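PDB 3ZMR: xyloglucan-specific endo-beta-1,4-glucanase BoGH5A from Bacteroides ovatus, which cleaves the beta-1,4-glucan backbone of xyloglucan internally, with retention of the anomeric configuration, to release xyloglucan oligosaccharides. Local coordinates for residues Glu63-Asp66 against Glu70-Ala73; Gly394-Thr399 against Glu421-Thr426; Pro434-Ala439 against Glu443-Arg448. All blocks are in the same frame, centred on the assembly; numbering follows the deposited sequence.

Contact 1. Residues Glu63-Asp66 against Glu70-Ala73; sequences EAND and ERTA
One water lying between Arg71, Glu63 and Ala64 is gripped by all three. It accepts a hydrogen bond from Arg71 NH1 at 3.0 Å and donates to Glu63 OE1 at 2.9 Å and, on a longer bond, to Ala64 O. The carboxylate of Glu63 thus meets the arginine through the water, its OE1 lying 5.0 Å from Arg71 NH2. That same NH2 reaches the loop backbone directly: it donates weakly to Glu63 O at 3.1 Å, with a bent N-H...O angle of 122°, and lies equally near Ala64 O. Over one face of the guanidinium lies the amide of Asn65. The two planes are only 7° apart, a stacked arrangement in which Asn65 OD1 sits 3.6 Å above the guanidinium plane, offset toward its rim. Asn65 CG stands anti to the backbone N (chi1 -177°), which brings the amide alongside the extended Arg71 chain. The buried amide is held at both ends, OD1 by Thr67 and ND2 by the carbonyls of Lys69 and Ser92, so its plane is fixed for the stack. Arg71 NE is bonded to Gln91 OE1, and Trp44 adds a cation-pi contact. The contact thereby pins the loop following strand 55-62 onto the start of strand 71-78, which runs between strands 85-91 and 36-40 in the mixed sheet of the BACON domain.

Contact 2. Residues Gly394-Thr399 against Glu421-Thr426; sequences GEYGPT and EYVVKT. With GLC (alpha-D-glucopyranose), chain L; BGC (beta-D-glucopyranose), chain C.
The Tyr396 ring meets two helix valines, both obliquely to its plane, while Ile462 of helix 456-471 also touches the side chain. This is packing within one beta-alpha-beta unit of the (beta/alpha)8 TIM barrel of family 5: strand 391-396 carries the tyrosine, and helix 406-429 leads across to strand 433-436. Val423 CG1 lies 3.7 Å from Tyr396 CD2, near the root of the ring. Farther out, Val424 CG2 comes within 3.2 Å of Tyr396 OH, a tight fit for a methyl against a hydroxyl oxygen. Tyr396 has its CG between the backbone N and the carbonyl carbon (chi1 75°), a setting that puts CD2 beside Val423 and the hydroxyl beside Val424.

The preceding residue, Glu395, extends instead into the sugar pocket. It is the inferred nucleophile: its OE2 is 2.7 Å from O2 of the bound glucose in either anomer, and its OE1 faces the anomeric carbon C1, at a separation left doubtful by the overlap of the two modelled anomers. Arg172 forms a salt bridge to OE2, and Tyr338 OH is bonded to OE1, so both carboxylate oxygens are positioned by the protein. Replacing Glu395 by an alanine would probably leave Arg172 without its salt-bridge partner, Tyr338 without its hydrogen-bond partner, and the anomeric carbon with no carboxylate facing it. On the helix, Tyr422 O takes two donors from opposite faces of its carbonyl plane, the backbone N and the hydroxyl of Thr426, with Thr426 OG1 2.8 Å from Tyr422 O.

Contact 3. Residues Pro434-Ala439 against Glu443-Arg448; sequences PLYWDA and EKLFDR. With GLC (alpha-D-glucopyranose), chain L; BGC (beta-D-glucopyranose), chain C.
Asp438 uses both carboxylate oxygens to hold the loop 443-448. Its OD2 accepts from Leu445 N at 2.8 Å, nearly straight at 165° but from well above the carboxylate plane, and from a water that also donates to Phe446 O and accepts from Arg448 NE. OD1 takes the salt bridge from Arg448 NH2 at 3.1 Å, likewise out of the carboxylate plane, by 42°, with a weak second bond from NE; Gly440 N adds a further donor. The guanidinium also serves the neighbouring loops, NH1 bonding to Thr131 OG1 and NH2 to Gly129 O. Glu443 OE2 lies 4.4 Å from Asp438 OD1, a like-charged approach that its own donors, Ala439 N at 2.8 Å and Tyr441 N, probably ease. Bending of the Glu443 chain at chi2 (-56°) turns the carboxylate back to these amides. Its backbone is used too: Tyr436 OH donates to Glu443 O at 2.7 Å, in the carbonyl plane and on a lone pair. Beside that bond, Leu445 CD2 makes an off-centre CH-pi contact with the Tyr436 ring. Trp437 faces the substrate site: glucose C3 lies over one face of its indole, offset toward the rim, while NE1 bonds to O2 of another glucose. The turn after barrel strand 433-436 is thereby folded back on Tyr436-Ala439, beside strand 125-127, with Leu445 and Phe446 packing on helix 456-471.

In the fold
From the N terminus, contact 1 comes first and closes the short connection between strands 55-62 and 71-78 of the BACON domain. The chain then enters the catalytic barrel, where contacts 2 and 3 lie across the chain's centre from contact 1, their centres about 41 Å and 45 Å from its own. Contact 2 closes the loop from the seventh barrel strand to the helix that follows, the first half of a beta-alpha-beta crossover; contact 3 closes the turn beyond the eighth. The three follow in series, none nesting or crossing. Contacts 2 and 3 touch through neighbouring strands, with a probable hydrogen bond between Tyr396 O and Trp437 N, and share the bound glucose.

Contact 1. Residues Glu63-Asp66 against Glu70-Ala73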
loop_
_atom_site.group_PDB
_atom_site.type_symbol
_atom_site.label_atom_id
_atom_site.label_comp_id
_atom_site.label_asym_id
_atom_site.label_seq_id
_atom_site.Cartn_x
_atom_site.Cartn_y
_atom_site.Cartn_z
ATOM N N GLU A 63 -16.051 -15.801 8.040
ATOM C CA GLU A 63 -15.288 -14.572 7.880
ATOM C C GLU A 63 -13.830 -14.829 8.224
ATOM O O GLU A 63 -13.497 -15.771 8.942
ATOM C CB GLU A 63 -15.846 -13.481 8.800
ATOM C CG GLU A 63 -17.220 -12.981 8.407
ATOM C CD GLU A 63 -17.811 -11.978 9.386
ATOM O OE1 GLU A 63 -17.247 -11.781 10.494
ATOM O OE2 GLU A 63 -18.868 -11.393 9.049
ATOM N N ALA A 64 -12.954 -13.980 7.717
ATOM C CA ALA A 64 -11.540 -14.035 8.090
ATOM C C ALA A 64 -11.414 -13.893 9.603
ATOM O O ALA A 64 -12.155 -13.127 10.221
ATOM C CB ALA A 64 -10.765 -12.920 7.399
ATOM N N ASN A 65 -10.518 -14.688 10.196
ATOM C CA ASN A 65 -10.274 -14.625 11.642
ATOM C C ASN A 65 -9.056 -13.739 11.955
ATOM O O ASN A 65 -7.942 -14.189 11.875
ATOM C CB ASN A 65 -10.058 -16.024 12.210
ATOM C CG ASN A 65 -9.861 -16.014 13.724
ATOM O OD1 ASN A 65 -10.110 -14.999 14.380
ATOM N ND2 ASN A 65 -9.419 -17.140 14.277
ATOM N N ASP A 66 -9.315 -12.485 12.318
ATOM C CA ASP A 66 -8.277 -11.530 12.728
ATOM C C ASP A 66 -8.129 -11.413 14.258
ATOM O O ASP A 66 -7.493 -10.474 14.755
ATOM C CB ASP A 66 -8.572 -10.152 12.110
ATOM C CG ASP A 66 -9.913 -9.562 12.551
ATOM O OD1 ASP A 66 -10.750 -10.281 13.154
ATOM O OD2 ASP A 66 -10.124 -8.352 12.274
ATOM N N GLU A 70 -7.919 -19.178 18.143
ATOM C CA GLU A 70 -8.838 -20.150 17.584
ATOM C C GLU A 70 -10.228 -19.771 18.024
ATOM O O GLU A 70 -10.436 -19.309 19.166
ATOM C CB GLU A 70 -8.534 -21.558 18.096
ATOM C CG GLU A 70 -9.653 -22.566 17.826
ATOM C CD GLU A 70 -9.454 -23.856 18.580
ATOM O OE1 GLU A 70 -8.500 -24.581 18.233
ATOM O OE2 GLU A 70 -10.252 -24.141 19.508
ATOM N N ARG A 71 -11.202 -20.006 17.154
ATOM C CA ARG A 71 -12.591 -19.771 17.528
ATOM C C ARG A 71 -13.486 -20.900 17.047
ATOM O O ARG A 71 -13.185 -21.602 16.072
ATOM C CB ARG A 71 -13.104 -18.416 17.043
ATOM C CG ARG A 71 -13.019 -18.169 15.544
ATOM C CD ARG A 71 -13.363 -16.721 15.248
ATOM N NE ARG A 71 -13.459 -16.470 13.799
ATOM C CZ ARG A 71 -13.769 -15.293 13.249
ATOM N NH1 ARG A 71 -14.015 -14.233 14.004
ATOM N NH2 ARG A 71 -13.831 -15.164 11.928
ATOM N N THR A 72 -14.598 -21.051 17.753
ATOM C CA THR A 72 -15.538 -22.125 17.484
ATOM C C THR A 72 -16.982 -21.632 17.409
ATOM O O THR A 72 -17.357 -20.604 17.962
ATOM C CB THR A 72 -15.461 -23.237 18.548
ATOM O OG1 THR A 72 -15.821 -22.708 19.839
ATOM C CG2 THR A 72 -14.052 -23.870 18.591
ATOM N N ALA A 73 -17.773 -22.395 16.681
ATOM C CA ALA A 73 -19.197 -22.142 16.535
ATOM C C ALA A 73 -19.920 -23.468 16.317
ATOM O O ALA A 73 -19.305 -24.545 16.138
ATOM C CB ALA A 73 -19.447 -21.229 15.359
HETATM O O HOH W 1 -14.807 -12.254 11.950
#

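Contact 2. Residues Gly394-Thr399 against Glu421-Thr426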
loop_
_atom_site.group_PDB
_atom_site.type_symbol
_atom_site.label_atom_id
_atom_site.label_comp_id
_atom_site.label_asym_id
_atom_site.label_seq_id
_atom_site.Cartn_x
_atom_site.Cartn_y
_atom_site.Cartn_z
ATOM N N GLY A 394 2.043 8.482 -0.236
ATOM C CA GLY A 394 3.380 8.072 -0.677
ATOM C C GLY A 394 3.977 8.899 -1.790
ATOM O O GLY A 394 5.204 8.904 -1.961
ATOM N N GLU A 395 3.095 9.572 -2.540
ATOM C CA GLU A 395 3.478 10.523 -3.561
ATOM C C GLU A 395 2.431 11.624 -3.647
ATOM O O GLU A 395 1.242 11.343 -3.628
ATOM C CB GLU A 395 3.581 9.876 -4.947
ATOM C CG GLU A 395 4.512 8.696 -5.068
ATOM C CD GLU A 395 4.527 8.078 -6.452
ATOM O OE1 GLU A 395 4.068 8.731 -7.425
ATOM O OE2 GLU A 395 4.986 6.899 -6.565
ATOM N N TYR A 396 2.907 12.861 -3.763
ATOM C CA TYR A 396 2.092 14.009 -4.170
ATOM C C TYR A 396 3.066 14.995 -4.817
ATOM O O TYR A 396 4.272 14.952 -4.562
ATOM C CB TYR A 396 1.308 14.662 -2.988
ATOM C CG TYR A 396 2.209 15.454 -2.116
ATOM C CD1 TYR A 396 3.014 14.848 -1.148
ATOM C CD2 TYR A 396 2.326 16.850 -2.264
ATOM C CE1 TYR A 396 3.909 15.585 -0.385
ATOM C CE2 TYR A 396 3.243 17.577 -1.546
ATOM C CZ TYR A 396 4.027 16.962 -0.595
ATOM O OH TYR A 396 4.964 17.688 0.145
ATOM N N GLY A 397 2.536 15.950 -5.571
ATOM C CA GLY A 397 3.316 17.097 -6.022
ATOM C C GLY A 397 3.082 17.450 -7.479
ATOM O O GLY A 397 2.772 16.595 -8.304
ATOM N N PRO A 398 3.195 18.754 -7.791
ATOM C CA PRO A 398 3.016 19.204 -9.159
ATOM C C PRO A 398 4.325 19.301 -9.945
ATOM O O PRO A 398 5.388 19.659 -9.389
ATOM C CB PRO A 398 2.440 20.604 -8.955
ATOM C CG PRO A 398 3.140 21.090 -7.725
ATOM C CD PRO A 398 3.380 19.894 -6.865
ATOM N N THR A 399 4.237 19.045 -11.243
ATOM C CA THR A 399 5.401 19.318 -12.103
ATOM C C THR A 399 5.688 20.824 -12.153
ATOM O O THR A 399 4.861 21.651 -11.762
ATOM C CB THR A 399 5.198 18.744 -13.512
ATOM O OG1 THR A 399 6.448 18.768 -14.230
ATOM C CG2 THR A 399 4.112 19.537 -14.255
ATOM N N GLU A 421 1.809 23.644 -0.175
ATOM C CA GLU A 421 1.529 24.008 1.207
ATOM C C GLU A 421 0.163 23.495 1.627
ATOM O O GLU A 421 0.008 22.982 2.737
ATOM C CB GLU A 421 1.581 25.525 1.372
ATOM C CG GLU A 421 1.315 25.999 2.792
ATOM C CD GLU A 421 1.074 27.497 2.908
ATOM O OE1 GLU A 421 1.660 28.283 2.115
ATOM O OE2 GLU A 421 0.320 27.883 3.831
ATOM N N TYR A 422 -0.818 23.633 0.744
ATOM C CA TYR A 422 -2.211 23.280 1.075
ATOM C C TYR A 422 -2.328 21.755 1.263
ATOM O O TYR A 422 -2.947 21.261 2.233
ATOM C CB TYR A 422 -3.231 23.766 0.037
ATOM C CG TYR A 422 -4.644 23.687 0.572
ATOM C CD1 TYR A 422 -5.149 24.681 1.401
ATOM C CD2 TYR A 422 -5.438 22.581 0.314
ATOM C CE1 TYR A 422 -6.415 24.570 1.933
ATOM C CE2 TYR A 422 -6.700 22.458 0.836
ATOM C CZ TYR A 422 -7.189 23.451 1.645
ATOM O OH TYR A 422 -8.457 23.329 2.173
ATOM N N VAL A 423 -1.753 20.999 0.348
ATOM C CA VAL A 423 -1.789 19.534 0.472
ATOM C C VAL A 423 -1.118 19.097 1.791
ATOM O O VAL A 423 -1.660 18.281 2.540
ATOM C CB VAL A 423 -1.152 18.842 -0.737
ATOM C CG1 VAL A 423 -0.921 17.355 -0.461
ATOM C CG2 VAL A 423 -2.045 19.076 -1.948
ATOM N N VAL A 424 0.057 19.627 2.055
ATOM C CA VAL A 424 0.827 19.288 3.257
ATOM C C VAL A 424 0.036 19.621 4.523
ATOM O O VAL A 424 -0.128 18.794 5.399
ATOM C CB VAL A 424 2.245 19.890 3.276
ATOM C CG1 VAL A 424 2.941 19.676 4.623
ATOM C CG2 VAL A 424 3.063 19.250 2.170
ATOM N N LYS A 425 -0.464 20.843 4.604
ATOM C CA LYS A 425 -1.257 21.251 5.791
ATOM C C LYS A 425 -2.479 20.359 5.959
ATOM O O LYS A 425 -2.856 20.026 7.095
ATOM C CB LYS A 425 -1.613 22.757 5.781
ATOM C CG LYS A 425 -2.949 23.183 5.221
ATOM C CD LYS A 425 -3.113 24.704 5.358
ATOM C CE LYS A 425 -4.481 25.181 4.909
ATOM N NZ LYS A 425 -4.548 26.675 4.838
ATOM N N THR A 426 -3.133 19.992 4.863
ATOM C CA THR A 426 -4.309 19.138 4.943
ATOM C C THR A 426 -3.926 17.733 5.419
ATOM O O THR A 426 -4.622 17.114 6.228
ATOM C CB THR A 426 -5.040 19.097 3.585
ATOM O OG1 THR A 426 -5.396 20.432 3.233
ATOM C CG2 THR A 426 -6.320 18.268 3.649
HETATM C C1 GLC L . 2.761 7.625 -9.622
HETATM C C2 GLC L . 3.847 6.608 -9.953
HETATM C C3 GLC L . 5.148 7.284 -10.388
HETATM C C4 GLC L . 4.799 8.247 -11.528
HETATM C C5 GLC L . 3.604 9.133 -11.145
HETATM C C6 GLC L . 3.204 10.139 -12.220
HETATM O O2 GLC L . 4.020 5.762 -8.847
HETATM O O3 GLC L . 6.168 6.318 -10.727
HETATM O O4 GLC L . 5.940 9.035 -11.726
HETATM O O5 GLC L . 2.492 8.339 -10.800
HETATM O O6 GLC L . 3.928 11.327 -11.960
HETATM C C2 BGC C . 3.718 6.435 -9.941
HETATM C C3 BGC C . 4.967 7.235 -10.348
HETATM C C4 BGC C . 4.659 8.299 -11.396
HETATM C C5 BGC C . 3.503 9.113 -10.796
HETATM C C6 BGC C . 3.135 10.278 -11.698
HETATM C C1 BGC C . 2.448 7.243 -9.637
HETATM O O2 BGC C . 4.033 5.637 -8.801
HETATM O O3 BGC C . 5.952 6.314 -10.862
HETATM O O4 BGC C . 5.860 9.065 -11.701
HETATM O O5 BGC C . 2.334 8.293 -10.600
HETATM O O6 BGC C . 3.000 9.754 -13.031
#

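Contact 3. Residues Pro434-Ala439 against Glu443-Arg448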
loop_
_atom_site.group_PDB
_atom_site.type_symbol
_atom_site.label_atom_id
_atom_site.label_comp_id
_atom_site.label_asym_id
_atom_site.label_seq_id
_atom_site.Cartn_x
_atom_site.Cartn_y
_atom_site.Cartn_z
ATOM N N PRO A 434 2.922 12.975 4.467
ATOM C CA PRO A 434 3.026 13.357 3.048
ATOM C C PRO A 434 4.447 13.229 2.502
ATOM O O PRO A 434 5.363 13.820 3.076
ATOM C CB PRO A 434 2.598 14.817 3.068
ATOM C CG PRO A 434 3.116 15.315 4.363
ATOM C CD PRO A 434 2.953 14.166 5.337
ATOM N N LEU A 435 4.619 12.479 1.419
ATOM C CA LEU A 435 5.925 12.294 0.752
ATOM C C LEU A 435 5.901 12.875 -0.677
ATOM O O LEU A 435 5.163 12.434 -1.537
ATOM C CB LEU A 435 6.325 10.817 0.711
ATOM C CG LEU A 435 6.180 10.008 1.994
ATOM C CD1 LEU A 435 6.669 8.591 1.744
ATOM C CD2 LEU A 435 6.942 10.659 3.108
ATOM N N TYR A 436 6.710 13.920 -0.851
ATOM C CA TYR A 436 6.786 14.693 -2.098
ATOM C C TYR A 436 7.449 13.896 -3.217
ATOM O O TYR A 436 8.442 13.230 -3.004
ATOM C CB TYR A 436 7.584 15.979 -1.845
ATOM C CG TYR A 436 7.699 16.865 -3.076
ATOM C CD1 TYR A 436 6.670 17.704 -3.466
ATOM C CD2 TYR A 436 8.833 16.813 -3.865
ATOM C CE1 TYR A 436 6.792 18.490 -4.614
ATOM C CE2 TYR A 436 8.938 17.552 -5.022
ATOM C CZ TYR A 436 7.925 18.405 -5.380
ATOM O OH TYR A 436 7.999 19.135 -6.521
ATOM N N TRP A 437 6.897 14.012 -4.422
ATOM C CA TRP A 437 7.426 13.339 -5.610
ATOM C C TRP A 437 8.543 14.160 -6.243
ATOM O O TRP A 437 8.296 15.125 -6.961
ATOM C CB TRP A 437 6.328 13.032 -6.641
ATOM C CG TRP A 437 6.886 12.250 -7.785
ATOM C CD1 TRP A 437 7.057 12.695 -9.071
ATOM C CD2 TRP A 437 7.403 10.902 -7.768
ATOM N NE1 TRP A 437 7.618 11.713 -9.828
ATOM C CE2 TRP A 437 7.865 10.610 -9.073
ATOM C CE3 TRP A 437 7.532 9.940 -6.793
ATOM C CZ2 TRP A 437 8.440 9.365 -9.430
ATOM C CZ3 TRP A 437 8.099 8.706 -7.139
ATOM C CH2 TRP A 437 8.538 8.426 -8.442
ATOM N N ASP A 438 9.774 13.771 -5.955
ATOM C CA ASP A 438 10.990 14.342 -6.553
ATOM C C ASP A 438 11.514 13.300 -7.508
ATOM O O ASP A 438 11.890 12.198 -7.089
ATOM C CB ASP A 438 11.990 14.712 -5.467
ATOM C CG ASP A 438 13.316 15.230 -6.003
ATOM O OD1 ASP A 438 13.837 14.661 -6.993
ATOM O OD2 ASP A 438 13.888 16.133 -5.337
ATOM N N ALA A 439 11.540 13.642 -8.797
ATOM C CA ALA A 439 12.013 12.710 -9.847
ATOM C C ALA A 439 13.332 13.179 -10.449
ATOM O O ALA A 439 13.794 12.628 -11.453
ATOM C CB ALA A 439 10.971 12.543 -10.940
ATOM N N GLU A 443 10.739 19.431 -11.213
ATOM C CA GLU A 443 10.022 19.390 -9.934
ATOM C C GLU A 443 10.926 19.058 -8.734
ATOM O O GLU A 443 10.457 19.036 -7.582
ATOM C CB GLU A 443 8.891 18.364 -10.002
ATOM C CG GLU A 443 9.334 16.904 -9.839
ATOM C CD GLU A 443 10.396 16.473 -10.840
ATOM O OE1 GLU A 443 10.228 16.729 -12.067
ATOM O OE2 GLU A 443 11.403 15.880 -10.401
ATOM N N LYS A 444 12.215 18.831 -8.960
ATOM C CA LYS A 444 13.071 18.330 -7.901
ATOM C C LYS A 444 13.290 19.369 -6.778
ATOM O O LYS A 444 13.250 20.601 -7.018
ATOM C CB LYS A 444 14.404 17.842 -8.474
ATOM C CG LYS A 444 15.376 18.963 -8.826
ATOM C CD LYS A 444 16.524 18.464 -9.697
ATOM C CE LYS A 444 17.529 19.586 -9.927
ATOM N NZ LYS A 444 18.619 19.168 -10.847
ATOM N N LEU A 445 13.525 18.876 -5.552
ATOM C CA LEU A 445 13.805 19.765 -4.435
ATOM C C LEU A 445 15.288 19.980 -4.200
ATOM O O LEU A 445 15.697 21.000 -3.649
ATOM C CB LEU A 445 13.144 19.273 -3.165
ATOM C CG LEU A 445 11.639 19.113 -3.213
ATOM C CD1 LEU A 445 11.185 18.578 -1.863
ATOM C CD2 LEU A 445 10.910 20.424 -3.564
ATOM N N PHE A 446 16.079 19.002 -4.641
ATOM C CA PHE A 446 17.528 18.970 -4.377
ATOM C C PHE A 446 18.323 18.697 -5.658
ATOM O O PHE A 446 17.845 18.065 -6.585
ATOM C CB PHE A 446 17.889 17.865 -3.344
ATOM C CG PHE A 446 17.219 18.054 -2.034
ATOM C CD1 PHE A 446 17.776 18.878 -1.065
ATOM C CD2 PHE A 446 15.998 17.459 -1.780
ATOM C CE1 PHE A 446 17.110 19.106 0.127
ATOM C CE2 PHE A 446 15.342 17.687 -0.582
ATOM C CZ PHE A 446 15.881 18.535 0.350
ATOM N N ASP A 447 19.562 19.180 -5.671
ATOM C CA ASP A 447 20.539 18.719 -6.632
ATOM C C ASP A 447 20.937 17.284 -6.252
ATOM O O ASP A 447 21.428 17.043 -5.146
ATOM C CB ASP A 447 21.779 19.590 -6.618
ATOM C CG ASP A 447 22.644 19.327 -7.794
ATOM O OD1 ASP A 447 23.298 18.285 -7.835
ATOM O OD2 ASP A 447 22.652 20.137 -8.708
ATOM N N ARG A 448 20.700 16.332 -7.152
ATOM C CA ARG A 448 21.010 14.919 -6.828
ATOM C C ARG A 448 22.492 14.635 -6.607
ATOM O O ARG A 448 22.877 13.736 -5.859
ATOM C CB ARG A 448 20.469 13.981 -7.892
ATOM C CG ARG A 448 18.957 13.883 -8.000
ATOM C CD ARG A 448 18.307 13.429 -6.692
ATOM N NE ARG A 448 16.899 13.140 -6.872
ATOM C CZ ARG A 448 16.421 12.031 -7.414
ATOM N NH1 ARG A 448 17.218 11.020 -7.751
ATOM N NH2 ARG A 448 15.114 11.914 -7.567
HETATM C C1 GLC L . 2.761 7.625 -9.622
HETATM C C2 GLC L . 3.847 6.608 -9.953
HETATM C C3 GLC L . 5.148 7.284 -10.388
HETATM C C4 GLC L . 4.799 8.247 -11.528
HETATM C C5 GLC L . 3.604 9.133 -11.145
HETATM C C6 GLC L . 3.204 10.139 -12.220
HETATM O O2 GLC L . 4.020 5.762 -8.847
HETATM O O3 GLC L . 6.168 6.318 -10.727
HETATM O O4 GLC L . 5.940 9.035 -11.726
HETATM O O5 GLC L . 2.492 8.339 -10.800
HETATM O O6 GLC L . 3.928 11.327 -11.960
HETATM C C2 BGC C . 3.718 6.435 -9.941
HETATM C C3 BGC C . 4.967 7.235 -10.348
HETATM C C4 BGC C . 4.659 8.299 -11.396
HETATM C C5 BGC C . 3.503 9.113 -10.796
HETATM C C6 BGC C . 3.135 10.278 -11.698
HETATM C C1 BGC C . 2.448 7.243 -9.637
HETATM O O2 BGC C . 4.033 5.637 -8.801
HETATM O O3 BGC C . 5.952 6.314 -10.862
HETATM O O4 BGC C . 5.860 9.065 -11.701
HETATM O O5 BGC C . 2.334 8.293 -10.600
HETATM O O6 BGC C . 3.000 9.754 -13.031
HETATM O O HOH W 2 16.537 15.801 -5.702
#